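Local coordinates for variant surface glycoprotein MITat 1.13 (Trypanosoma brucei, PDB 6Z8H), which probably forms, with many copies of itself, the dense coat covering the parasite surface, whose antigenic switching lets the trypanosome evade host immunity, at residues K38-K43 against N184-A189; L47-Y52 against P107-A112; I177-E182 against G275-C280. All coordinates share one frame; numbering follows the deposited sequence.

All three contacts lie along the long helical bundle of the subunit. Contact 1 and contact 2 share helix 34-75 and have centres about 15 Å apart. At contact 1 that helix meets the loop between strands 152-155 and 194-202; at contact 2, which both opens and closes between the two segments of contact 1, it meets helix 78-129. Contact 3 comes after contact 2 along the chain and alternates with contact 1; its centre is about 10 Å from that of contact 2 and about 15 Å from that of contact 1. It joins the same loop to the turn after helix 260-273, and I177 packs on R40 while E182 meets Y48, so the loop is tied to helix 34-75 at several points.

Contact 1: residues K38-K43 against N184-A189. With MAN (alpha-D-mannopyranose), chain C; NAG (2-acetamido-2-deoxy-beta-D-glucopyranose), chain F.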
loop_
_atom_site.group_PDB
_atom_site.type_symbol
_atom_site.label_atom_id
_atom_site.label_comp_id
_atom_site.label_asym_id
_atom_site.label_seq_id
_atom_site.Cartn_x
_atom_site.Cartn_y
_atom_site.Cartn_z
ATOM N N LYS A 38 -15.471 4.634 8.609
ATOM C CA LYS A 38 -14.131 4.083 8.480
ATOM C C LYS A 38 -14.213 2.614 8.132
ATOM O O LYS A 38 -13.500 2.150 7.238
ATOM C CB LYS A 38 -13.354 4.276 9.783
ATOM C CG LYS A 38 -11.947 3.677 9.777
ATOM C CD LYS A 38 -11.228 3.889 11.123
ATOM C CE LYS A 38 -9.927 3.089 11.124
ATOM N NZ LYS A 38 -9.238 3.172 12.403
ATOM N N SER A 39 -15.064 1.856 8.827
ATOM C CA SER A 39 -15.213 0.433 8.550
ATOM C C SER A 39 -15.668 0.200 7.119
ATOM O O SER A 39 -15.115 -0.658 6.414
ATOM C CB SER A 39 -16.195 -0.205 9.529
ATOM O OG SER A 39 -16.406 -1.557 9.170
ATOM N N ARG A 40 -16.629 0.984 6.639
ATOM C CA ARG A 40 -17.153 0.735 5.303
ATOM C C ARG A 40 -16.101 1.063 4.258
ATOM O O ARG A 40 -15.938 0.328 3.275
ATOM C CB ARG A 40 -18.434 1.539 5.054
ATOM C CG ARG A 40 -19.113 1.091 3.763
ATOM C CD ARG A 40 -20.245 2.009 3.301
ATOM N NE ARG A 40 -21.291 2.196 4.301
ATOM C CZ ARG A 40 -22.476 2.741 4.052
ATOM N NH1 ARG A 40 -22.778 3.179 2.843
ATOM N NH2 ARG A 40 -23.338 2.895 5.041
ATOM N N LEU A 41 -15.367 2.151 4.449
ATOM C CA LEU A 41 -14.373 2.557 3.461
ATOM C C LEU A 41 -13.226 1.548 3.378
ATOM O O LEU A 41 -12.735 1.222 2.275
ATOM C CB LEU A 41 -13.843 3.945 3.806
ATOM C CG LEU A 41 -13.027 4.670 2.731
ATOM C CD1 LEU A 41 -13.811 4.732 1.409
ATOM C CD2 LEU A 41 -12.577 6.060 3.184
ATOM N N LEU A 42 -12.811 1.002 4.526
ATOM C CA LEU A 42 -11.782 -0.029 4.525
ATOM C C LEU A 42 -12.316 -1.338 3.957
ATOM O O LEU A 42 -11.570 -2.076 3.304
ATOM C CB LEU A 42 -11.261 -0.249 5.939
ATOM C CG LEU A 42 -10.407 0.860 6.511
ATOM C CD1 LEU A 42 -10.116 0.599 7.988
ATOM C CD2 LEU A 42 -9.088 0.985 5.770
ATOM N N LYS A 43 -13.603 -1.641 4.159
ATOM C CA LYS A 43 -14.195 -2.820 3.529
ATOM C C LYS A 43 -14.266 -2.668 2.015
ATOM O O LYS A 43 -14.044 -3.635 1.276
ATOM C CB LYS A 43 -15.596 -3.066 4.101
ATOM C CG LYS A 43 -15.596 -3.921 5.363
ATOM C CD LYS A 43 -16.994 -4.126 5.938
ATOM C CE LYS A 43 -16.899 -4.384 7.434
ATOM N NZ LYS A 43 -18.070 -5.131 7.999
ATOM N N ASN A 184 -22.839 2.499 -7.652
ATOM C CA ASN A 184 -23.849 3.350 -7.031
ATOM C C ASN A 184 -23.598 3.606 -5.548
ATOM O O ASN A 184 -24.471 4.158 -4.865
ATOM C CB ASN A 184 -25.250 2.774 -7.250
ATOM C CG ASN A 184 -25.837 3.180 -8.587
ATOM O OD1 ASN A 184 -25.496 4.235 -9.127
ATOM N ND2 ASN A 184 -26.716 2.352 -9.126
ATOM N N GLU A 185 -22.429 3.261 -5.047
ATOM C CA GLU A 185 -22.123 3.508 -3.650
ATOM C C GLU A 185 -21.937 5.007 -3.428
ATOM O O GLU A 185 -21.263 5.676 -4.219
ATOM C CB GLU A 185 -20.848 2.739 -3.282
ATOM C CG GLU A 185 -20.471 2.848 -1.804
ATOM C CD GLU A 185 -21.492 2.191 -0.883
ATOM O OE1 GLU A 185 -22.159 1.237 -1.328
ATOM O OE2 GLU A 185 -21.603 2.621 0.285
ATOM N N PRO A 186 -22.555 5.583 -2.407
ATOM C CA PRO A 186 -22.389 7.017 -2.161
ATOM C C PRO A 186 -21.027 7.328 -1.559
ATOM O O PRO A 186 -20.351 6.472 -0.983
ATOM C CB PRO A 186 -23.512 7.347 -1.171
ATOM C CG PRO A 186 -23.770 6.023 -0.467
ATOM C CD PRO A 186 -23.540 4.962 -1.507
ATOM N N GLU A 187 -20.667 8.607 -1.655
ATOM C CA GLU A 187 -19.441 9.086 -1.053
ATOM C C GLU A 187 -19.475 8.865 0.459
ATOM O O GLU A 187 -20.540 8.955 1.093
ATOM C CB GLU A 187 -19.280 10.587 -1.303
ATOM C CG GLU A 187 -18.534 10.921 -2.572
ATOM C CD GLU A 187 -18.981 12.225 -3.192
ATOM O OE1 GLU A 187 -19.660 12.179 -4.239
ATOM O OE2 GLU A 187 -18.654 13.291 -2.626
ATOM N N PRO A 188 -18.319 8.605 1.070
ATOM C CA PRO A 188 -18.248 8.570 2.536
ATOM C C PRO A 188 -18.647 9.921 3.114
ATOM O O PRO A 188 -18.352 10.971 2.534
ATOM C CB PRO A 188 -16.771 8.254 2.816
ATOM C CG PRO A 188 -16.265 7.626 1.544
ATOM C CD PRO A 188 -17.005 8.357 0.457
ATOM N N ALA A 189 -19.345 9.879 4.253
ATOM C CA ALA A 189 -19.916 11.074 4.863
ATOM C C ALA A 189 -18.842 11.906 5.552
ATOM O O ALA A 189 -17.877 11.380 6.107
ATOM C CB ALA A 189 -21.014 10.702 5.869
HETATM C C1 MAN C . -14.652 -2.452 14.690
HETATM C C2 MAN C . -14.186 -1.330 13.745
HETATM C C3 MAN C . -15.261 -0.339 13.469
HETATM C C4 MAN C . -16.590 -1.011 13.066
HETATM C C5 MAN C . -16.979 -2.069 14.115
HETATM C C6 MAN C . -18.205 -2.851 13.666
HETATM O O2 MAN C . -13.894 -1.856 12.454
HETATM O O3 MAN C . -14.884 0.595 12.484
HETATM O O4 MAN C . -17.642 -0.027 13.015
HETATM O O5 MAN C . -15.897 -2.996 14.280
HETATM O O6 MAN C . -18.992 -1.970 12.825
HETATM C C1 NAG F . -9.053 1.405 17.187
HETATM C C2 NAG F . -10.551 1.307 16.885
HETATM C C3 NAG F . -11.203 0.514 17.987
HETATM C C4 NAG F . -10.521 -0.828 18.072
HETATM C C5 NAG F . -9.012 -0.610 18.281
HETATM C C6 NAG F . -8.182 -1.856 18.404
HETATM C C7 NAG F . -11.436 3.129 15.540
HETATM C C8 NAG F . -11.959 4.513 15.520
HETATM N N2 NAG F . -11.151 2.595 16.663
HETATM O O3 NAG F . -12.580 0.419 17.651
HETATM O O4 NAG F . -10.889 -1.635 19.178
HETATM O O5 NAG F . -8.518 0.137 17.270
HETATM O O6 NAG F . -8.371 -2.684 17.271
HETATM O O7 NAG F . -11.241 2.560 14.543
#
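E185 opens the contact by meeting R40 of helix 34-75 in a salt bridge. R40 NH1 donates to E185 OE2 at 2.9 Å, with an N-H...O angle of 152°. The oxygen lies at the edge of the guanidinium, in its plane, and is approached almost head-on, but the carboxylate plane is turned 76° from that of the guanidinium, so the two groups share a single bond instead of lying flat side by side. The bend of the E185 chain at chi2 (65°) brings its carboxylate to this end of the arginine. R40 also pairs through NE with E172, and its NH1 reaches A29 O as well, so the buried guanidinium is shared between E185, E172 and A29 O.

P186 follows, its CG lying 4.5 Å from R40 NH1 in an oblique, loose approach. Two residues on, P188 makes the apolar half of the contact: its CG touches L41 CD1 at 3.8 Å, the two side chains crossing at about a right angle. P188 also rests on Y123 and H265, and A189 O is hydrogen-bonded to Y123 OH, which ties the loop to helix 78-129.

On the same helical stretch, K38 faces a sugar: its extended chain carries NZ to the NAG O7 at 3.0 Å, with N124 OD1 as another partner, while S39 CB passes 3.3 Å from the mannose O3. Together these contacts lay an extended, proline-rich loop over the start of the long helical hairpin, beside sugars attached to the protein, in the elongated helical fold of A-type variant surface glycoproteins.

Contact 2: residues L47-Y52 against P107-A112; sequences LYTSKY and PLVQAA. With SO4 (sulfate ion), chain G.
Apolar packing joins V109 to both T49 and Y52, and each methyl of the valine has its own partner. With V109 CG1 trans to the backbone N (chi1 171°), that methyl faces T49 CG2 at 4.1 Å, and V109 CG2 meets Y52 CD1 at 3.9 Å. The tyrosine is approached obliquely, and V109, which is buried, supplies the 107-112 side of both touches; the nearest CA atoms, those of T49 and V109, are 7.0 Å apart.

Polar bonds lie around this apolar patch. T49 turns its hydroxyl back to its own helix, in a weak bond from OG1 to L45 O, and presents the methyl to V109. Y52 OH donates to O2 of a sulfate at 2.9 Å, with the sulfur in the plane of the ring at its edge. This anion, probably from the crystallisation liquor, is also bound by R106 NE and by R106 NE and Y52 OH of the second subunit, so it sits between the two copies.

The contact belongs to the antiparallel hairpin of helices 34-75 and 78-129. T49 also packs on I113 and Y52 on L102 and A105, while Y48 and A112 turn to L268 of helix 260-273.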
loop_
_atom_site.group_PDB
_atom_site.type_symbol
_atom_site.label_atom_id
_atom_site.label_comp_id
_atom_site.label_asym_id
_atom_site.label_seq_id
_atom_site.Cartn_x
_atom_site.Cartn_y
_atom_site.Cartn_z
ATOM N N LEU A 47 -12.111 -4.878 -1.106
ATOM C CA LEU A 47 -12.590 -5.519 -2.333
ATOM C C LEU A 47 -11.517 -5.477 -3.422
ATOM O O LEU A 47 -11.323 -6.446 -4.184
ATOM C CB LEU A 47 -13.825 -4.807 -2.872
ATOM C CG LEU A 47 -15.026 -4.693 -1.941
ATOM C CD1 LEU A 47 -16.104 -3.882 -2.632
ATOM C CD2 LEU A 47 -15.520 -6.054 -1.541
ATOM N N TYR A 48 -10.846 -4.334 -3.546
ATOM C CA TYR A 48 -9.844 -4.145 -4.583
ATOM C C TYR A 48 -8.515 -4.755 -4.187
ATOM O O TYR A 48 -7.846 -5.367 -5.026
ATOM C CB TYR A 48 -9.677 -2.655 -4.900
ATOM C CG TYR A 48 -10.956 -1.960 -5.309
ATOM C CD1 TYR A 48 -11.801 -1.419 -4.350
ATOM C CD2 TYR A 48 -11.310 -1.814 -6.639
ATOM C CE1 TYR A 48 -12.952 -0.778 -4.704
ATOM C CE2 TYR A 48 -12.486 -1.186 -7.004
ATOM C CZ TYR A 48 -13.307 -0.661 -6.022
ATOM O OH TYR A 48 -14.486 -0.001 -6.344
ATOM N N THR A 49 -8.080 -4.590 -2.941
ATOM C CA THR A 49 -6.773 -5.146 -2.585
ATOM C C THR A 49 -6.806 -6.665 -2.493
ATOM O O THR A 49 -5.798 -7.321 -2.792
ATOM C CB THR A 49 -6.257 -4.548 -1.276
ATOM O OG1 THR A 49 -7.190 -4.827 -0.221
ATOM C CG2 THR A 49 -6.093 -3.044 -1.408
ATOM N N SER A 50 -7.952 -7.245 -2.160
ATOM C CA SER A 50 -8.058 -8.694 -2.106
ATOM C C SER A 50 -7.969 -9.278 -3.501
ATOM O O SER A 50 -7.273 -10.273 -3.714
ATOM C CB SER A 50 -9.382 -9.118 -1.468
ATOM O OG SER A 50 -9.322 -10.481 -1.066
ATOM N N LYS A 51 -8.624 -8.645 -4.485
ATOM C CA LYS A 51 -8.500 -9.126 -5.860
ATOM C C LYS A 51 -7.090 -8.909 -6.399
ATOM O O LYS A 51 -6.573 -9.743 -7.153
ATOM C CB LYS A 51 -9.510 -8.414 -6.750
ATOM C CG LYS A 51 -10.972 -8.784 -6.464
ATOM C CD LYS A 51 -11.309 -10.263 -6.721
ATOM C CE LYS A 51 -12.786 -10.565 -6.472
ATOM N NZ LYS A 51 -13.101 -12.012 -6.542
ATOM N N TYR A 52 -6.470 -7.777 -6.072
ATOM C CA TYR A 52 -5.097 -7.540 -6.496
ATOM C C TYR A 52 -4.178 -8.620 -5.948
ATOM O O TYR A 52 -3.350 -9.170 -6.695
ATOM C CB TYR A 52 -4.646 -6.138 -6.045
ATOM C CG TYR A 52 -3.269 -5.767 -6.544
ATOM C CD1 TYR A 52 -3.086 -5.252 -7.820
ATOM C CD2 TYR A 52 -2.155 -5.924 -5.739
ATOM C CE1 TYR A 52 -1.835 -4.934 -8.294
ATOM C CE2 TYR A 52 -0.899 -5.617 -6.208
ATOM C CZ TYR A 52 -0.746 -5.093 -7.471
ATOM O OH TYR A 52 0.512 -4.780 -7.915
ATOM N N PRO A 107 -0.309 0.964 -9.784
ATOM C CA PRO A 107 -0.333 2.360 -9.287
ATOM C C PRO A 107 -1.727 2.842 -8.897
ATOM O O PRO A 107 -1.857 3.738 -8.054
ATOM C CB PRO A 107 0.237 3.175 -10.456
ATOM C CG PRO A 107 0.010 2.289 -11.682
ATOM C CD PRO A 107 0.168 0.878 -11.183
ATOM N N LEU A 108 -2.777 2.304 -9.514
ATOM C CA LEU A 108 -4.137 2.682 -9.135
ATOM C C LEU A 108 -4.488 2.134 -7.757
ATOM O O LEU A 108 -5.082 2.840 -6.936
ATOM C CB LEU A 108 -5.099 2.153 -10.199
ATOM C CG LEU A 108 -4.854 2.695 -11.607
ATOM C CD1 LEU A 108 -5.688 1.924 -12.627
ATOM C CD2 LEU A 108 -5.156 4.172 -11.699
ATOM N N VAL A 109 -4.104 0.896 -7.463
ATOM C CA VAL A 109 -4.351 0.311 -6.155
ATOM C C VAL A 109 -3.535 1.029 -5.100
ATOM O O VAL A 109 -4.055 1.364 -4.027
ATOM C CB VAL A 109 -4.062 -1.196 -6.182
ATOM C CG1 VAL A 109 -4.098 -1.795 -4.783
ATOM C CG2 VAL A 109 -5.029 -1.903 -7.102
ATOM N N GLN A 110 -2.289 1.371 -5.420
ATOM C CA GLN A 110 -1.452 2.100 -4.477
ATOM C C GLN A 110 -2.055 3.459 -4.164
ATOM O O GLN A 110 -2.078 3.873 -3.000
ATOM C CB GLN A 110 -0.040 2.272 -5.028
ATOM C CG GLN A 110 0.826 0.999 -5.046
ATOM C CD GLN A 110 2.075 1.130 -5.888
ATOM O OE1 GLN A 110 2.185 2.023 -6.747
ATOM N NE2 GLN A 110 3.025 0.231 -5.662
ATOM N N ALA A 111 -2.553 4.174 -5.185
ATOM C CA ALA A 111 -3.139 5.493 -4.949
ATOM C C ALA A 111 -4.379 5.398 -4.071
ATOM O O ALA A 111 -4.610 6.271 -3.220
ATOM C CB ALA A 111 -3.454 6.147 -6.296
ATOM N N ALA A 112 -5.173 4.334 -4.244
ATOM C CA ALA A 112 -6.379 4.160 -3.439
ATOM C C ALA A 112 -6.033 3.799 -1.998
ATOM O O ALA A 112 -6.645 4.320 -1.055
ATOM C CB ALA A 112 -7.263 3.093 -4.070
HETATM S S SO4 G . 2.683 -4.907 -5.075
HETATM O O1 SO4 G . 3.498 -3.971 -5.801
HETATM O O2 SO4 G . 2.290 -5.978 -5.950
HETATM O O3 SO4 G . 1.511 -4.237 -4.579
HETATM O O4 SO4 G . 3.434 -5.441 -3.971
#

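Contact 3: residues I177-E182 against G275-C280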
loop_
_atom_site.group_PDB
_atom_site.type_symbol
_atom_site.label_atom_id
_atom_site.label_comp_id
_atom_site.label_asym_id
_atom_site.label_seq_id
_atom_site.Cartn_x
_atom_site.Cartn_y
_atom_site.Cartn_z
ATOM N N ILE A 177 -21.572 -4.860 0.601
ATOM C CA ILE A 177 -20.351 -4.322 0.019
ATOM C C ILE A 177 -19.845 -5.326 -1.010
ATOM O O ILE A 177 -19.607 -6.498 -0.682
ATOM C CB ILE A 177 -19.294 -4.059 1.100
ATOM C CG1 ILE A 177 -19.794 -3.021 2.106
ATOM C CG2 ILE A 177 -17.995 -3.592 0.461
ATOM C CD1 ILE A 177 -20.114 -1.672 1.481
ATOM N N GLY A 178 -19.676 -4.866 -2.247
ATOM C CA GLY A 178 -19.188 -5.726 -3.313
ATOM C C GLY A 178 -18.931 -4.930 -4.571
ATOM O O GLY A 178 -19.503 -3.853 -4.774
ATOM N N LEU A 179 -18.098 -5.505 -5.452
ATOM C CA LEU A 179 -17.720 -4.766 -6.652
ATOM C C LEU A 179 -18.936 -4.457 -7.513
ATOM O O LEU A 179 -18.973 -3.419 -8.188
ATOM C CB LEU A 179 -16.678 -5.542 -7.455
ATOM C CG LEU A 179 -15.241 -5.506 -6.937
ATOM C CD1 LEU A 179 -14.380 -6.389 -7.815
ATOM C CD2 LEU A 179 -14.673 -4.116 -6.918
ATOM N N GLU A 180 -19.950 -5.328 -7.485
ATOM C CA GLU A 180 -21.165 -5.076 -8.246
ATOM C C GLU A 180 -21.951 -3.890 -7.697
ATOM O O GLU A 180 -22.746 -3.298 -8.433
ATOM C CB GLU A 180 -22.053 -6.331 -8.269
ATOM C CG GLU A 180 -22.460 -6.856 -6.890
ATOM C CD GLU A 180 -21.412 -7.763 -6.246
ATOM O OE1 GLU A 180 -20.199 -7.519 -6.442
ATOM O OE2 GLU A 180 -21.813 -8.721 -5.543
ATOM N N HIS A 181 -21.752 -3.521 -6.431
ATOM C CA HIS A 181 -22.482 -2.410 -5.841
ATOM C C HIS A 181 -21.712 -1.099 -5.906
ATOM O O HIS A 181 -22.248 -0.061 -5.512
ATOM C CB HIS A 181 -22.827 -2.725 -4.381
ATOM C CG HIS A 181 -23.589 -4.004 -4.204
ATOM N ND1 HIS A 181 -24.843 -4.207 -4.742
ATOM C CD2 HIS A 181 -23.274 -5.146 -3.549
ATOM C CE1 HIS A 181 -25.268 -5.418 -4.423
ATOM N NE2 HIS A 181 -24.333 -6.010 -3.702
ATOM N N GLU A 182 -20.475 -1.114 -6.397
ATOM C CA GLU A 182 -19.618 0.057 -6.268
ATOM C C GLU A 182 -20.042 1.198 -7.184
ATOM O O GLU A 182 -19.811 2.366 -6.854
ATOM C CB GLU A 182 -18.168 -0.331 -6.588
ATOM C CG GLU A 182 -17.444 -1.087 -5.472
ATOM C CD GLU A 182 -17.075 -0.173 -4.323
ATOM O OE1 GLU A 182 -16.124 0.624 -4.469
ATOM O OE2 GLU A 182 -17.791 -0.193 -3.291
ATOM N N GLY A 275 -10.663 -0.636 -15.680
ATOM C CA GLY A 275 -10.877 -2.065 -15.772
ATOM C C GLY A 275 -9.859 -2.888 -15.031
ATOM O O GLY A 275 -9.532 -4.002 -15.472
ATOM N N ALA A 276 -9.334 -2.364 -13.924
ATOM C CA ALA A 276 -8.200 -2.950 -13.223
ATOM C C ALA A 276 -8.576 -3.603 -11.898
ATOM O O ALA A 276 -7.691 -3.863 -11.071
ATOM C CB ALA A 276 -7.126 -1.891 -12.996
ATOM N N SER A 277 -9.869 -3.875 -11.680
ATOM C CA SER A 277 -10.300 -4.410 -10.398
ATOM C C SER A 277 -9.893 -5.855 -10.175
ATOM O O SER A 277 -9.767 -6.277 -9.028
ATOM C CB SER A 277 -11.818 -4.288 -10.260
ATOM O OG SER A 277 -12.268 -2.945 -10.328
ATOM N N THR A 278 -9.695 -6.642 -11.227
ATOM C CA THR A 278 -9.451 -8.077 -11.078
ATOM C C THR A 278 -8.322 -8.488 -12.010
ATOM O O THR A 278 -8.525 -9.272 -12.948
ATOM C CB THR A 278 -10.705 -8.911 -11.376
ATOM O OG1 THR A 278 -11.237 -8.605 -12.682
ATOM C CG2 THR A 278 -11.819 -8.693 -10.337
ATOM N N PRO A 279 -7.123 -7.977 -11.778
ATOM C CA PRO A 279 -5.990 -8.304 -12.658
ATOM C C PRO A 279 -5.521 -9.733 -12.489
ATOM O O PRO A 279 -5.597 -10.338 -11.428
ATOM C CB PRO A 279 -4.895 -7.336 -12.200
ATOM C CG PRO A 279 -5.217 -7.109 -10.730
ATOM C CD PRO A 279 -6.742 -7.103 -10.650
ATOM N N CYS A 280 -4.987 -10.284 -13.584
ATOM C CA CYS A 280 -4.358 -11.607 -13.581
ATOM C C CYS A 280 -5.300 -12.674 -13.021
ATOM O O CYS A 280 -4.942 -13.444 -12.126
ATOM C CB CYS A 280 -3.035 -11.626 -12.816
ATOM S SG CYS A 280 -2.217 -13.272 -13.118
#
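L179 reaches across to S277 and T278, while the flat side chain of its own turn, the H181 imidazole, packs within that turn. One face of the ring is covered by E180 CG, 3.7 Å above the plane and over its centre, and G178 N lies at the ring edge, in its plane. These neighbours come from the same tight turn, which is closed by backbone bonds from H181 N to G178 O at 2.8 Å and from E182 N to L179 O at 3.3 Å.

The turn leaves L179 pointing at the other segment. Its CG stands trans to the carbonyl carbon (chi1 -77°), and chi2, near 177°, keeps the chain stretched, so that CD1 alone makes the meeting. That methyl touches S277 CB at 4.1 Å and T278 CG2 at 4.3 Å. Serine and threonine thus offer carbon to the leucine in a small van der Waals contact near the surface, burying 82 Å² in all. The two backbones keep their distance, the CA atoms of L179 and S277 being 8.3 Å apart.

Both segments are held by other bonds nearby. G275 ends helix 260-273 in a Schellman motif, with positive phi where the chain leaves the helix. At the far end of that segment, C280 is tied to C98 by a disulfide. In the other loop, the buried carboxylate of E182 is satisfied by R44 NE through OE2 and by Y48 OH through OE1.

The contact bridges two loops over helix 34-75, where L179 and S277 both rest on Y48. S277 also packs on I271 of helix 260-273, and P279 leans on E101 and L102 of helix 78-129.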